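Local coordinates for toxin coregulated pilin (Vibrio cholerae, PDB 3HRV), which forms the major subunit of the toxin-coregulated pilus, a type IV pilus essential for bacterial aggregation and colonization of the host small intestine, at residues F89-N94 and G141-S146; P125-K130 and G155-I160; Q24-A29 and N79-T84; G106-A111 and F185-G190; A148-G153 and A165-T170. One frame throughout, in Å; residues are numbered along the deposited sequence.

Contact 1. Residues F89-N94 and G141-S146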
# COMPACT_ATOMS: atom_id res chain seq x y z
N PHE A 89 -3.36 3.26 -6.74
CA PHE A 89 -2.59 4.18 -7.56
C PHE A 89 -1.60 3.45 -8.45
O PHE A 89 -0.93 2.52 -8.01
CB PHE A 89 -1.75 5.14 -6.70
CG PHE A 89 -2.52 6.28 -6.10
CD1 PHE A 89 -3.12 6.16 -4.86
CD2 PHE A 89 -2.59 7.49 -6.77
CE1 PHE A 89 -3.79 7.24 -4.29
CE2 PHE A 89 -3.26 8.58 -6.21
CZ PHE A 89 -3.86 8.45 -4.96
N SER A 90 -1.51 3.88 -9.70
CA SER A 90 -0.54 3.30 -10.60
C SER A 90 0.62 4.29 -10.51
O SER A 90 0.39 5.50 -10.51
CB SER A 90 -1.08 3.26 -12.03
OG SER A 90 -2.00 2.20 -12.19
N PHE A 91 1.84 3.80 -10.38
CA PHE A 91 2.97 4.72 -10.30
C PHE A 91 4.19 4.19 -11.05
O PHE A 91 4.20 3.05 -11.51
CB PHE A 91 3.28 5.10 -8.83
CG PHE A 91 3.84 3.99 -7.98
CD1 PHE A 91 5.08 4.14 -7.37
CD2 PHE A 91 3.10 2.83 -7.72
CE1 PHE A 91 5.59 3.16 -6.52
CE2 PHE A 91 3.60 1.85 -6.86
CZ PHE A 91 4.85 2.02 -6.26
N PRO A 92 5.23 5.02 -11.20
CA PRO A 92 6.42 4.57 -11.92
C PRO A 92 7.33 3.52 -11.30
O PRO A 92 7.37 3.34 -10.09
CB PRO A 92 7.17 5.87 -12.20
CG PRO A 92 6.84 6.69 -11.01
CD PRO A 92 5.36 6.43 -10.80
N ARG A 93 8.05 2.82 -12.17
CA ARG A 93 9.01 1.82 -11.76
C ARG A 93 10.23 2.01 -12.64
O ARG A 93 10.16 1.87 -13.85
CB ARG A 93 8.48 0.39 -11.93
CG ARG A 93 9.54 -0.65 -11.58
CD ARG A 93 9.06 -2.08 -11.71
NE ARG A 93 10.16 -3.01 -11.43
CZ ARG A 93 10.02 -4.33 -11.35
NH1 ARG A 93 8.84 -4.89 -11.51
NH2 ARG A 93 11.09 -5.09 -11.11
N ASN A 94 11.35 2.37 -12.01
CA ASN A 94 12.59 2.60 -12.74
C ASN A 94 12.38 3.73 -13.75
O ASN A 94 12.87 3.67 -14.87
CB ASN A 94 13.02 1.31 -13.46
CG ASN A 94 14.51 1.28 -13.74
OD1 ASN A 94 15.30 1.84 -12.99
ND2 ASN A 94 14.89 0.62 -14.83
N GLY A 141 6.51 7.94 -4.94
CA GLY A 141 7.91 7.67 -5.23
C GLY A 141 8.03 6.75 -6.43
O GLY A 141 7.19 6.78 -7.33
N ASP A 142 9.06 5.92 -6.44
CA ASP A 142 9.30 4.99 -7.54
C ASP A 142 9.49 3.58 -7.00
O ASP A 142 10.29 3.35 -6.10
CB ASP A 142 10.55 5.42 -8.31
CG ASP A 142 10.74 4.64 -9.60
OD1 ASP A 142 10.56 5.22 -10.69
OD2 ASP A 142 11.07 3.44 -9.53
N PHE A 143 8.73 2.64 -7.55
CA PHE A 143 8.79 1.25 -7.12
C PHE A 143 10.19 0.65 -7.11
O PHE A 143 10.52 -0.13 -6.21
CB PHE A 143 7.89 0.39 -8.03
CG PHE A 143 7.79 -1.05 -7.61
CD1 PHE A 143 6.90 -1.45 -6.62
CD2 PHE A 143 8.59 -2.02 -8.22
CE1 PHE A 143 6.80 -2.79 -6.25
CE2 PHE A 143 8.50 -3.36 -7.85
CZ PHE A 143 7.60 -3.75 -6.86
N GLU A 144 11.01 1.01 -8.08
CA GLU A 144 12.35 0.44 -8.16
C GLU A 144 13.51 1.33 -7.75
O GLU A 144 14.56 0.83 -7.35
CB GLU A 144 12.59 -0.10 -9.58
CG GLU A 144 13.90 -0.86 -9.74
CD GLU A 144 13.93 -1.71 -11.00
OE1 GLU A 144 14.96 -2.39 -11.24
OE2 GLU A 144 12.93 -1.71 -11.75
N THR A 145 13.34 2.65 -7.84
CA THR A 145 14.44 3.54 -7.49
C THR A 145 14.34 4.24 -6.13
O THR A 145 15.29 4.87 -5.68
CB THR A 145 14.68 4.60 -8.59
OG1 THR A 145 13.52 5.42 -8.73
CG2 THR A 145 14.99 3.93 -9.91
N SER A 146 13.18 4.14 -5.47
CA SER A 146 13.04 4.75 -4.16
C SER A 146 13.71 3.84 -3.14
O SER A 146 13.26 2.71 -2.92
CB SER A 146 11.56 4.95 -3.79
OG SER A 146 10.99 6.02 -4.51
O HOH W 1 14.04 -5.11 -11.42
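Arg-93 leaves the end of edge strand 87-93 and runs between two side chains of the loop 141-146. Its CG lies anti to the backbone N (chi1 176°) and the chain stays extended, which carries it alongside Phe-143 in the same direction. CB meets CB of Phe-143, CG passes the CB of Glu-144, and Arg-93 CD lies 3.5 Å from Phe-143 CD2. Farther out, Arg-93 NE forms a salt bridge with Glu-144 OE2 at 3.1 Å; the oxygen lies near the guanidinium plane but is itself approached from above its carboxylate plane. Phe-143 CE2 lies over one face of the guanidinium, offset toward its rim, the two planes inclined by 55°. At the tip, NH2 reaches OE1 of Glu-144 through a water, and NH1 bonds Ser-192 near the C-terminus.

The backbones are joined by Phe-143 N to Pro-92 O (3.0 Å). Beside this bond, Asp-142 OD2 takes the backbone N of Asn-94 at 2.7 Å on its syn lone pair. The same oxygen accepts Glu-144 N on its anti lone pair, closing an Asx turn, and Thr-145 N from above the carboxylate plane. Phe-91 CZ packs 3.9 Å from Phe-143 CB, and the side chains cross at about a right angle.

Three backbone N-H donors on one oxygen would probably favour ionised Asp-142; the bonds themselves shape the loop and tie it to the strand end.

Contact 2. Residues P125-K130 and G155-I160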
# COMPACT_ATOMS: atom_id res chain seq x y z
N PRO A 125 6.25 -6.11 -2.00
CA PRO A 125 7.67 -5.75 -2.09
C PRO A 125 7.90 -4.14 -1.77
O PRO A 125 9.00 -3.68 -1.45
CB PRO A 125 8.12 -6.45 -3.37
CG PRO A 125 6.88 -6.49 -4.20
CD PRO A 125 5.82 -6.85 -3.19
N PHE A 126 6.86 -3.46 -1.89
CA PHE A 126 6.96 -2.01 -1.69
C PHE A 126 5.99 -1.53 -0.60
O PHE A 126 4.82 -1.88 -0.61
CB PHE A 126 6.62 -1.31 -3.02
CG PHE A 126 6.73 0.19 -2.98
CD1 PHE A 126 7.94 0.82 -3.27
CD2 PHE A 126 5.62 0.97 -2.69
CE1 PHE A 126 8.03 2.21 -3.28
CE2 PHE A 126 5.70 2.37 -2.69
CZ PHE A 126 6.92 2.99 -2.99
N ILE A 127 6.50 -0.74 0.34
CA ILE A 127 5.68 -0.20 1.42
C ILE A 127 6.08 1.25 1.68
O ILE A 127 7.26 1.55 1.90
CB ILE A 127 5.87 -0.99 2.73
CG1 ILE A 127 5.52 -2.46 2.51
CG2 ILE A 127 4.97 -0.39 3.82
CD1 ILE A 127 5.72 -3.33 3.74
N ASN A 128 5.10 2.14 1.64
CA ASN A 128 5.34 3.56 1.86
C ASN A 128 4.35 4.06 2.91
O ASN A 128 3.14 4.03 2.69
CB ASN A 128 5.14 4.33 0.54
CG ASN A 128 5.59 5.78 0.63
OD1 ASN A 128 5.55 6.39 1.69
ND2 ASN A 128 5.99 6.34 -0.51
N VAL A 129 4.87 4.52 4.05
CA VAL A 129 4.03 5.01 5.14
C VAL A 129 4.01 6.53 5.13
O VAL A 129 5.06 7.17 5.24
CB VAL A 129 4.56 4.53 6.51
CG1 VAL A 129 3.67 5.06 7.63
CG2 VAL A 129 4.62 3.01 6.54
N LYS A 130 2.83 7.11 5.02
CA LYS A 130 2.69 8.56 4.94
C LYS A 130 1.71 9.13 5.96
O LYS A 130 0.78 8.45 6.38
CB LYS A 130 2.24 8.93 3.53
CG LYS A 130 2.08 10.41 3.25
CD LYS A 130 1.54 10.64 1.85
CE LYS A 130 1.43 12.12 1.53
NZ LYS A 130 2.76 12.78 1.59
N GLY A 155 7.83 7.13 5.22
CA GLY A 155 8.13 7.10 3.80
C GLY A 155 8.31 5.68 3.32
O GLY A 155 7.69 4.75 3.85
N VAL A 156 9.15 5.49 2.31
CA VAL A 156 9.40 4.16 1.78
C VAL A 156 10.23 3.38 2.79
O VAL A 156 11.38 3.73 3.06
CB VAL A 156 10.14 4.24 0.43
CG1 VAL A 156 10.45 2.84 -0.08
CG2 VAL A 156 9.29 4.99 -0.58
N ILE A 157 9.65 2.33 3.36
CA ILE A 157 10.35 1.51 4.34
C ILE A 157 10.62 0.11 3.81
O ILE A 157 11.12 -0.75 4.54
CB ILE A 157 9.56 1.43 5.67
CG1 ILE A 157 8.20 0.78 5.45
CG2 ILE A 157 9.41 2.82 6.27
CD1 ILE A 157 7.42 0.55 6.75
N LYS A 158 10.27 -0.12 2.55
CA LYS A 158 10.50 -1.40 1.90
C LYS A 158 10.39 -1.22 0.40
O LYS A 158 9.42 -0.64 -0.09
CB LYS A 158 9.49 -2.46 2.37
CG LYS A 158 9.79 -3.87 1.85
CD LYS A 158 8.73 -4.88 2.26
CE LYS A 158 9.02 -6.25 1.65
NZ LYS A 158 8.00 -7.27 2.02
N SER A 159 11.39 -1.69 -0.34
CA SER A 159 11.39 -1.59 -1.80
C SER A 159 12.47 -2.51 -2.35
O SER A 159 13.33 -2.99 -1.60
CB SER A 159 11.67 -0.16 -2.25
OG SER A 159 13.06 0.10 -2.30
N ILE A 160 12.44 -2.76 -3.65
CA ILE A 160 13.42 -3.64 -4.27
C ILE A 160 14.72 -2.92 -4.62
O ILE A 160 15.66 -3.53 -5.12
CB ILE A 160 12.87 -4.30 -5.56
CG1 ILE A 160 12.55 -3.23 -6.61
CG2 ILE A 160 11.63 -5.11 -5.24
CD1 ILE A 160 12.24 -3.79 -7.98
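Ile-127 and Val-129 bind strand 155-158 through four backbone hydrogen bonds, making it the outer strand of the antiparallel pilin sheet beside 126-131. Ile-127 N reaches Lys-158 O at 3.0 Å, but Ile-127 O receives the amide of Ile-157 instead of Lys-158. Ile-157 and Lys-158 thus both face Ile-127, a classic beta bulge, and the register moves by one residue before the non-hydrogen-bonded pair Asn-128 and Val-156. Val-129 and Gly-155 complete the ladder with two reciprocal bonds of 2.8 Å between N and O. The short segments run at 144°, well short of exact antiparallel.

The bulge puts two side chains beside Ile-127. Ile-127 CG2 meets Ile-157 CG1 at 3.8 Å, while Ile-127 CD1 touches Lys-158 CD at 3.7 Å. Ile-157 has CG1 between its backbone N and carbonyl carbon (chi1 61°), and from there CD1 extends to Val-129 CG2. Lys-158 runs fully extended past the carbonyl of Pro-125, and its NZ bonds the carbonyls of Phe-124 and Gly-121.

With Asn-128 and Val-156, the packing passes to the other face. Asn-128 ND2 bonds Leu-140 O, and Val-156 CG2 touches both Asn-128 ND2 (3.6 Å) and Phe-126 CZ (3.9 Å).

Contact 3. Residues Q24-A29 and N79-T84. With SO4 (sulfate ion), chain E.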
# COMPACT_ATOMS: atom_id res chain seq x y z
N GLN A 24 -11.12 -8.24 13.79
CA GLN A 24 -11.96 -8.38 12.61
C GLN A 24 -11.45 -7.50 11.47
O GLN A 24 -11.37 -7.97 10.32
CB GLN A 24 -13.41 -8.01 12.94
CG GLN A 24 -14.43 -8.58 11.97
CD GLN A 24 -15.86 -8.29 12.40
OE1 GLN A 24 -16.57 -9.18 12.87
NE2 GLN A 24 -16.29 -7.04 12.24
N ASN A 25 -11.13 -6.25 11.76
CA ASN A 25 -10.66 -5.33 10.74
C ASN A 25 -9.31 -5.70 10.15
O ASN A 25 -9.10 -5.59 8.94
CB ASN A 25 -10.61 -3.90 11.28
CG ASN A 25 -11.99 -3.35 11.61
OD1 ASN A 25 -12.99 -3.79 11.04
ND2 ASN A 25 -12.04 -2.38 12.51
N MET A 26 -8.38 -6.13 11.00
CA MET A 26 -7.06 -6.52 10.52
C MET A 26 -7.13 -7.76 9.64
O MET A 26 -6.43 -7.87 8.64
CB MET A 26 -6.11 -6.76 11.69
CG MET A 26 -5.60 -5.49 12.34
SD MET A 26 -4.60 -4.47 11.22
CE MET A 26 -4.64 -2.92 12.08
N THR A 27 -7.99 -8.70 10.03
CA THR A 27 -8.15 -9.93 9.27
C THR A 27 -8.74 -9.60 7.90
O THR A 27 -8.30 -10.14 6.88
CB THR A 27 -9.16 -10.92 10.16
OG1 THR A 27 -10.44 -10.29 10.24
CG2 THR A 27 -8.63 -11.18 11.56
N LYS A 28 -9.72 -8.71 7.88
CA LYS A 28 -10.36 -8.31 6.63
C LYS A 28 -9.39 -7.51 5.76
O LYS A 28 -9.35 -7.67 4.54
CB LYS A 28 -11.61 -7.47 6.91
CG LYS A 28 -12.06 -6.61 5.74
CD LYS A 28 -13.55 -6.32 5.83
CE LYS A 28 -14.28 -7.37 6.66
NZ LYS A 28 -15.66 -7.62 6.17
N ALA A 29 -8.55 -6.64 6.48
CA ALA A 29 -7.65 -5.82 5.67
C ALA A 29 -6.60 -6.71 5.01
O ALA A 29 -6.31 -6.56 3.82
CB ALA A 29 -6.97 -4.78 6.55
N ASN A 79 -11.80 -0.50 2.76
CA ASN A 79 -10.80 -0.24 3.77
C ASN A 79 -11.62 -0.51 5.04
O ASN A 79 -12.53 0.25 5.36
CB ASN A 79 -10.37 1.22 3.72
CG ASN A 79 -9.43 1.60 4.85
OD1 ASN A 79 -9.48 1.02 5.94
ND2 ASN A 79 -8.58 2.59 4.61
N PRO A 80 -11.15 -1.45 5.92
CA PRO A 80 -12.11 -1.88 6.95
C PRO A 80 -12.25 -0.94 8.13
O PRO A 80 -13.26 -0.97 8.84
CB PRO A 80 -11.56 -3.25 7.37
CG PRO A 80 -10.83 -3.72 6.16
CD PRO A 80 -10.12 -2.47 5.71
N PHE A 81 -11.05 0.01 8.00
CA PHE A 81 -10.90 1.05 9.01
C PHE A 81 -11.73 2.36 8.74
O PHE A 81 -11.87 3.21 9.62
CB PHE A 81 -9.41 1.33 9.25
CG PHE A 81 -8.59 0.09 9.43
CD1 PHE A 81 -7.91 -0.47 8.36
CD2 PHE A 81 -8.52 -0.53 10.67
CE1 PHE A 81 -7.17 -1.64 8.52
CE2 PHE A 81 -7.79 -1.71 10.84
CZ PHE A 81 -7.11 -2.26 9.76
N THR A 82 -12.09 2.53 7.48
CA THR A 82 -12.80 3.75 7.12
C THR A 82 -14.18 3.45 6.55
O THR A 82 -15.06 4.30 6.57
CB THR A 82 -12.04 4.55 6.06
OG1 THR A 82 -11.99 3.80 4.84
CG2 THR A 82 -10.62 4.86 6.53
N GLY A 83 -14.37 2.24 6.04
CA GLY A 83 -15.65 1.88 5.47
C GLY A 83 -15.78 2.33 4.03
O GLY A 83 -16.81 2.13 3.39
N THR A 84 -14.73 2.97 3.51
CA THR A 84 -14.73 3.43 2.13
C THR A 84 -13.72 2.60 1.35
O THR A 84 -12.95 1.83 1.93
CB THR A 84 -14.38 4.92 2.01
OG1 THR A 84 -13.22 5.21 2.80
CG2 THR A 84 -15.54 5.79 2.47
S SO4 E . -8.88 -2.44 14.84
O1 SO4 E . -8.08 -1.36 15.26
O2 SO4 E . -8.07 -3.36 14.17
O3 SO4 E . -9.93 -2.03 13.92
O4 SO4 E . -9.40 -2.97 16.02
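Pro-80 and Phe-81 form a two-part projection from the turn 79-84 that fits against the first turns of helix 24-44. The proline ring enters the groove between Asn-25, Lys-28 and Ala-29: Pro-80 CB lies 3.7 Å from Asn-25 O, CG faces the amide N of Ala-29, and Pro-80 CD lies 4.0 Å from Ala-29 CB. Lys-28 passes alongside the proline on its way to a salt bridge with Asp-75.

Phe-81 reaches the adjoining hollow, bounded by Asn-25, Met-26 and Ala-29. Phe-81 CE1 meets the small bump of Ala-29 CB at 3.7 Å, while Phe-81 CE2 touches Asn-25 CB at 3.6 Å. Met-26 bends at chi2 (-63°), bringing its methyl back toward the ring, where Met-26 CE lies 3.5 Å from Phe-81 CZ. The sulfur sits at the ring edge, 76° off the normal, a Met-aromatic contact with Met-26 SD 5.0 Å from the Phe-81 ring centroid.

The turn holds its own shape through an Asx turn, in which Asn-79 OD1 accepts Phe-81 N. A sulfate, probably from the crystallisation liquor, borders the hollow: Asn-25 ND2 bonds its O3 at 2.6 Å, and His-20, Ser-23 and Gln-112 also hold the ion.

Phe-81 further touches Gln-112 of helix 110-120 and Val-105 and Leu-108 of strand 100-108, placing the contact where helix 24-44, helix 110-120 and the sheet converge.

Contact 4. Residues G106-A111 and F185-G190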
# COMPACT_ATOMS: atom_id res chain seq x y z
N GLY A 106 -5.79 4.19 4.20
CA GLY A 106 -5.68 5.36 5.05
C GLY A 106 -6.57 5.36 6.27
O GLY A 106 -7.25 4.37 6.57
N GLY A 107 -6.56 6.48 6.99
CA GLY A 107 -7.37 6.61 8.20
C GLY A 107 -6.88 5.74 9.34
O GLY A 107 -7.63 5.44 10.27
N LEU A 108 -5.61 5.35 9.29
CA LEU A 108 -5.03 4.49 10.31
C LEU A 108 -4.44 5.20 11.52
O LEU A 108 -3.73 6.20 11.38
CB LEU A 108 -3.93 3.63 9.69
CG LEU A 108 -4.30 2.78 8.48
CD1 LEU A 108 -3.03 2.19 7.87
CD2 LEU A 108 -5.25 1.67 8.90
N THR A 109 -4.74 4.70 12.71
CA THR A 109 -4.16 5.26 13.92
C THR A 109 -2.74 4.71 13.90
O THR A 109 -2.43 3.83 13.09
CB THR A 109 -4.85 4.75 15.19
OG1 THR A 109 -4.72 3.32 15.26
CG2 THR A 109 -6.32 5.13 15.20
N GLN A 110 -1.87 5.20 14.78
CA GLN A 110 -0.51 4.70 14.79
C GLN A 110 -0.49 3.20 15.08
O GLN A 110 0.28 2.46 14.48
CB GLN A 110 0.32 5.44 15.84
CG GLN A 110 1.81 5.12 15.76
CD GLN A 110 2.63 5.99 16.68
OE1 GLN A 110 2.60 5.82 17.90
NE2 GLN A 110 3.37 6.93 16.10
N ALA A 111 -1.35 2.76 16.00
CA ALA A 111 -1.41 1.35 16.37
C ALA A 111 -1.86 0.48 15.19
O ALA A 111 -1.32 -0.60 14.96
CB ALA A 111 -2.37 1.16 17.54
N PHE A 185 -2.57 7.82 9.42
CA PHE A 185 -1.55 7.38 8.50
C PHE A 185 -2.19 6.67 7.33
O PHE A 185 -3.27 6.08 7.46
CB PHE A 185 -0.58 6.41 9.16
CG PHE A 185 0.16 6.99 10.32
CD1 PHE A 185 -0.41 7.01 11.59
CD2 PHE A 185 1.43 7.53 10.14
CE1 PHE A 185 0.28 7.57 12.67
CE2 PHE A 185 2.12 8.09 11.21
CZ PHE A 185 1.54 8.11 12.47
N THR A 186 -1.53 6.73 6.18
CA THR A 186 -1.98 6.02 5.00
C THR A 186 -0.79 5.19 4.58
O THR A 186 0.32 5.71 4.45
CB THR A 186 -2.35 6.97 3.84
OG1 THR A 186 -3.43 7.82 4.22
CG2 THR A 186 -2.77 6.15 2.62
N VAL A 187 -1.00 3.90 4.40
CA VAL A 187 0.08 3.03 3.98
C VAL A 187 -0.18 2.58 2.56
O VAL A 187 -1.28 2.13 2.22
CB VAL A 187 0.21 1.79 4.88
CG1 VAL A 187 1.37 0.93 4.42
CG2 VAL A 187 0.41 2.22 6.33
N ALA A 188 0.83 2.73 1.71
CA ALA A 188 0.73 2.32 0.32
C ALA A 188 1.46 1.00 0.17
O ALA A 188 2.67 0.92 0.40
CB ALA A 188 1.35 3.37 -0.58
N PHE A 189 0.73 -0.05 -0.18
CA PHE A 189 1.31 -1.37 -0.38
C PHE A 189 1.43 -1.56 -1.88
O PHE A 189 0.42 -1.63 -2.59
CB PHE A 189 0.41 -2.45 0.23
CG PHE A 189 0.28 -2.34 1.73
CD1 PHE A 189 -0.77 -1.62 2.30
CD2 PHE A 189 1.22 -2.94 2.56
CE1 PHE A 189 -0.88 -1.49 3.69
CE2 PHE A 189 1.12 -2.82 3.95
CZ PHE A 189 0.07 -2.10 4.51
N GLY A 190 2.66 -1.63 -2.37
CA GLY A 190 2.84 -1.75 -3.80
C GLY A 190 3.41 -3.04 -4.34
O GLY A 190 4.11 -3.78 -3.64
O HOH W 2 -4.85 9.01 6.22
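Leu-108 and Phe-185 exchange two backbone hydrogen bonds as an antiparallel hydrogen-bonded pair. Leu-108 N donates to Phe-185 O at 3.1 Å, and Phe-185 N returns to Leu-108 O at 2.8 Å. Gly-107 and Leu-108 both face Phe-185, a G1 beta bulge, with Gly-107 at positive phi (69°). Its amide has a poor angle to Phe-185 O and instead donates to a water at 3.1 Å from Gly-107 N, which also contacts Thr-186 OG1. Farther along, Gln-110 extends its side-chain amide to Cys-179 O.

Weaker contacts flank the pair. Gly-106 CA makes a CA-H...O contact with Phe-185 O and also lies 3.4 Å from Thr-186 OG1, an ordinary van der Waals contact.

Packing is carried by Phe-185 and Leu-108. The Phe-185 CG stands anti to its carbonyl carbon (chi1 -61°), bringing the ring edge toward Leu-108 O and placing Phe-185 CE1 3.7 Å from Gln-110 CA. Leu-108 CD1 meets Val-187 CG2 at 3.8 Å, the side chains crossing at about a right angle.

Strand 185-191 lies between 100-108 and 126-131 in the sheet. After the corner at Gly-107, Thr-109 caps helix 110-120, which packs back over this strand: Cys-113, disulfide-linked to Cys-179, touches Phe-185 and Val-187, while Leu-116 meets Leu-108.

Contact 5. Residues A148-G153 and A165-T170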
# COMPACT_ATOMS: atom_id res chain seq x y z
N ALA A 148 14.57 2.38 0.36
CA ALA A 148 13.91 2.26 1.65
C ALA A 148 14.85 2.51 2.82
O ALA A 148 16.04 2.18 2.77
CB ALA A 148 13.29 0.88 1.78
N ASP A 149 14.30 3.10 3.88
CA ASP A 149 15.05 3.37 5.10
C ASP A 149 14.07 3.16 6.26
O ASP A 149 13.55 4.12 6.82
CB ASP A 149 15.59 4.80 5.13
CG ASP A 149 16.62 5.01 6.22
OD1 ASP A 149 16.68 4.17 7.14
OD2 ASP A 149 17.36 6.01 6.16
N ALA A 150 13.84 1.90 6.59
CA ALA A 150 12.91 1.55 7.66
C ALA A 150 13.31 2.13 9.01
O ALA A 150 12.49 2.21 9.92
CB ALA A 150 12.80 0.04 7.76
N ALA A 151 14.57 2.55 9.15
CA ALA A 151 15.03 3.12 10.41
C ALA A 151 14.28 4.41 10.73
O ALA A 151 14.15 4.79 11.89
CB ALA A 151 16.53 3.38 10.35
N THR A 152 13.78 5.08 9.69
CA THR A 152 13.04 6.33 9.87
C THR A 152 11.57 6.04 10.20
O THR A 152 10.87 6.91 10.73
CB THR A 152 13.09 7.21 8.61
OG1 THR A 152 12.41 6.55 7.54
CG2 THR A 152 14.54 7.47 8.21
N GLY A 153 11.12 4.84 9.87
CA GLY A 153 9.74 4.45 10.14
C GLY A 153 8.73 5.27 9.36
O GLY A 153 7.53 5.21 9.64
N ALA A 165 17.23 -0.25 2.93
CA ALA A 165 17.25 -0.87 4.25
C ALA A 165 15.79 -1.17 4.57
O ALA A 165 15.09 -0.35 5.16
CB ALA A 165 17.83 0.10 5.28
N ASN A 166 15.35 -2.35 4.16
CA ASN A 166 13.96 -2.76 4.36
C ASN A 166 13.59 -3.11 5.79
O ASN A 166 14.43 -3.55 6.58
CB ASN A 166 13.62 -3.93 3.44
CG ASN A 166 13.73 -3.57 1.97
OD1 ASN A 166 13.39 -2.45 1.58
ND2 ASN A 166 14.19 -4.51 1.16
N LEU A 167 12.32 -2.90 6.11
CA LEU A 167 11.79 -3.18 7.44
C LEU A 167 12.23 -4.55 7.92
O LEU A 167 11.97 -5.57 7.28
CB LEU A 167 10.26 -3.10 7.42
CG LEU A 167 9.54 -3.41 8.73
CD1 LEU A 167 9.93 -2.38 9.79
CD2 LEU A 167 8.03 -3.41 8.51
N ASN A 168 12.92 -4.56 9.06
CA ASN A 168 13.41 -5.79 9.66
C ASN A 168 12.97 -5.83 11.11
O ASN A 168 13.43 -5.03 11.93
CB ASN A 168 14.94 -5.84 9.57
CG ASN A 168 15.51 -7.17 10.00
OD1 ASN A 168 16.24 -7.82 9.25
ND2 ASN A 168 15.18 -7.59 11.22
N LEU A 169 12.07 -6.75 11.44
CA LEU A 169 11.54 -6.84 12.79
C LEU A 169 12.56 -7.24 13.87
O LEU A 169 12.25 -7.17 15.06
CB LEU A 169 10.35 -7.80 12.81
CG LEU A 169 9.23 -7.45 11.82
CD1 LEU A 169 8.05 -8.39 12.04
CD2 LEU A 169 8.79 -6.01 12.01
N THR A 170 13.76 -7.64 13.47
CA THR A 170 14.77 -8.01 14.45
C THR A 170 15.54 -6.76 14.85
O THR A 170 16.35 -6.78 15.78
CB THR A 170 15.75 -9.07 13.91
OG1 THR A 170 16.54 -8.50 12.86
CG2 THR A 170 15.00 -10.27 13.39
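Ala-148 and Ala-150 bracket Ala-165 with two backbone hydrogen bonds, a single bridge between Asp-149 and Ala-165 whose CA atoms lie about 4.8 Å apart. Ala-165 N donates to Ala-148 O at 2.7 Å. Ala-150 N meets Ala-165 O at 2.9 Å in a nearly straight bond (175°).

The side chains meeting across this bridge are mostly small. Ala-150 CB points toward 165-170 and presses on its backbone, 3.4 Å from Leu-167 CA, closer than usual van der Waals contact. Its nearest side-chain atom there is Leu-167 CB, 4.1 Å from Ala-150 CB. The methyl of Ala-148 faces an amide: Ala-148 CB lies 3.3 Å from Asn-166 OD1. That oxygen is anchored by Ser-159 N, beyond strand 155-158, and Asn-166 CG stands anti to its own carbonyl carbon (chi1 -63°), which turns the amide back toward Ala-148. On the far side of the bridge, Ala-165 CB touches the Ala-148 carbonyl.

Past Ala-150 the chain turns back, with Thr-152 N bonded to Asp-149 O. Ala-150 and Leu-167 also contact His-174 of helix 172-177.

The isolated bridge thus joins two loops that also bond strand 155-158 through their backbones, Asp-149 with Val-156 and Leu-167 with Ile-157, at the outer margin of the antiparallel sheet of this pilin domain.

Contacts 1, 2 and 4 share one antiparallel sheet. Contact 4 joins contact 2 directly, strand 185-191 lying beside 126-131, with Phe-126 O to Gly-190 N at 2.8 Å. Contacts 1 and 2, centres 10 Å apart, meet where Phe-91 CZ lies 3.7 Å from Phe-126 CE2 and Ser-146 O lies 2.7 Å from Ser-159 OG. Contact 5 flanks contact 2, their centres 9 Å apart, with Ile-157 O to Leu-167 N at 2.9 Å. Contact 3, with its sulfate, is on the opposite side of the chain's centre from contact 1, about 26 Å between centres, and reaches the sheet through contact 4, where Asn-79 ND2 lies 3.0 Å from Gly-106 O.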